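Local atomic coordinates of tannase (Fusobacterium nucleatum subsp. nucleatum ATCC 25586, PDB entry 6YQ4), a protein that is a probable alpha/beta hydrolase acting as a tannase, with detoxicant activity against gallotannins, and binds a magnesium ion. Residues Ala71-Pro76 with Asn158-Asn163. Numbering follows the deposited sequence.
Sequences APIFFP and NKIISN
Lys159 O accepts a hydrogen bond from Ile73 N at 2.8 Å, the first rung of a parallel ladder in the central sheet of an alpha/beta-hydrolase fold; strand 73-76 is flanked by strand 110-114 and strand 160-163. Next, Ile160 lies beside Phe75 with its side chain pointing the same way: CG2, anti to its own backbone N, sits 3.7 Å from Phe75 CB, and Val143 and Leu146 of helix 134-148 pack on both residues. Ile161 grips the neighbour twice through its backbone, N to Ile73 O and O to Phe75 N, while its side chain, on the other face of the sheet, turns back along the strand to bring CD1 within 3.6 Å of Pro72 CB. At Ser162, OG and Phe75 O share a water, each 2.8 Å away. Asn163 N closes the ladder with a 3.1 Å bond to that same Phe75 O, approaching from above the carbonyl plane. The strand then leads into Gly164 and Ser166, which fit the pattern of a nucleophile elbow. Asn163's amide is held by Ser204 and Asp479, its plane 37° from the ring of Phe74, whose CZ lies 3.8 Å from Asn163 CB.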
# COMPACT_ATOMS: atom_id res chain seq x y z
N ALA A 71 3.37 25.08 -3.78
CA ALA A 71 3.83 23.97 -2.97
C ALA A 71 3.13 22.68 -3.36
O ALA A 71 1.90 22.64 -3.40
CB ALA A 71 3.59 24.27 -1.49
N PRO A 72 3.87 21.62 -3.65
CA PRO A 72 3.25 20.29 -3.71
C PRO A 72 2.46 19.99 -2.44
O PRO A 72 2.75 20.53 -1.36
CB PRO A 72 4.45 19.34 -3.85
CG PRO A 72 5.56 20.18 -4.34
CD PRO A 72 5.31 21.59 -3.88
N ILE A 73 1.46 19.13 -2.58
CA ILE A 73 0.58 18.74 -1.48
C ILE A 73 0.92 17.30 -1.13
O ILE A 73 0.77 16.40 -1.97
CB ILE A 73 -0.90 18.93 -1.85
CG1 ILE A 73 -1.19 20.41 -2.11
CG2 ILE A 73 -1.83 18.42 -0.73
CD1 ILE A 73 -2.65 20.72 -2.39
N PHE A 74 1.41 17.10 0.09
CA PHE A 74 1.77 15.78 0.59
C PHE A 74 0.54 15.15 1.22
O PHE A 74 -0.04 15.71 2.16
CB PHE A 74 2.93 15.89 1.59
CG PHE A 74 3.42 14.55 2.10
CD1 PHE A 74 4.07 13.66 1.25
CD2 PHE A 74 3.25 14.19 3.44
CE1 PHE A 74 4.53 12.43 1.71
CE2 PHE A 74 3.71 12.95 3.91
CZ PHE A 74 4.35 12.06 3.04
N PHE A 75 0.17 13.96 0.73
CA PHE A 75 -1.11 13.31 1.01
C PHE A 75 -0.92 11.94 1.68
O PHE A 75 -1.16 10.90 1.06
CB PHE A 75 -1.88 13.20 -0.31
CG PHE A 75 -3.33 12.84 -0.17
CD1 PHE A 75 -4.26 13.80 0.22
CD2 PHE A 75 -3.78 11.56 -0.46
CE1 PHE A 75 -5.62 13.47 0.37
CE2 PHE A 75 -5.14 11.23 -0.34
CZ PHE A 75 -6.05 12.18 0.08
N PRO A 76 -0.50 11.90 2.96
CA PRO A 76 -0.36 10.60 3.66
C PRO A 76 -1.67 10.06 4.24
O PRO A 76 -2.44 10.79 4.86
CB PRO A 76 0.62 10.92 4.79
CG PRO A 76 0.32 12.38 5.13
CD PRO A 76 -0.09 13.04 3.81
N ASN A 158 -2.64 20.27 -8.37
CA ASN A 158 -2.12 19.49 -9.48
C ASN A 158 -0.86 18.74 -9.12
O ASN A 158 -0.29 18.08 -10.00
CB ASN A 158 -1.84 20.40 -10.67
CG ASN A 158 -3.07 21.08 -11.16
OD1 ASN A 158 -4.00 20.42 -11.61
ND2 ASN A 158 -3.10 22.40 -11.06
N LYS A 159 -0.42 18.83 -7.87
CA LYS A 159 0.80 18.17 -7.42
C LYS A 159 0.56 17.50 -6.07
O LYS A 159 1.18 17.82 -5.06
CB LYS A 159 1.96 19.16 -7.39
CG LYS A 159 2.35 19.61 -8.78
CD LYS A 159 3.77 20.05 -8.85
CE LYS A 159 3.92 21.07 -9.98
NZ LYS A 159 5.05 20.72 -10.86
N ILE A 160 -0.37 16.55 -6.08
CA ILE A 160 -0.68 15.74 -4.91
C ILE A 160 0.21 14.50 -4.93
O ILE A 160 0.16 13.72 -5.88
CB ILE A 160 -2.17 15.35 -4.88
CG1 ILE A 160 -3.05 16.57 -4.61
CG2 ILE A 160 -2.43 14.29 -3.83
CD1 ILE A 160 -4.54 16.28 -4.74
N ILE A 161 1.00 14.31 -3.88
CA ILE A 161 1.81 13.10 -3.73
C ILE A 161 1.18 12.25 -2.64
O ILE A 161 1.19 12.63 -1.46
CB ILE A 161 3.28 13.40 -3.41
CG1 ILE A 161 3.85 14.40 -4.42
CG2 ILE A 161 4.10 12.07 -3.39
CD1 ILE A 161 3.78 15.84 -3.97
N SER A 162 0.65 11.11 -3.04
CA SER A 162 0.11 10.12 -2.12
C SER A 162 1.23 9.35 -1.43
O SER A 162 2.26 9.06 -2.04
CB SER A 162 -0.78 9.15 -2.88
OG SER A 162 -1.63 8.42 -2.03
N ASN A 163 1.01 9.00 -0.15
CA ASN A 163 1.88 8.09 0.60
C ASN A 163 1.05 7.13 1.46
O ASN A 163 -0.04 7.45 1.93
CB ASN A 163 2.86 8.88 1.50
CG ASN A 163 4.03 8.02 1.98
OD1 ASN A 163 4.59 7.23 1.21
ND2 ASN A 163 4.41 8.18 3.25
O HOH W 1 -2.75 8.63 0.53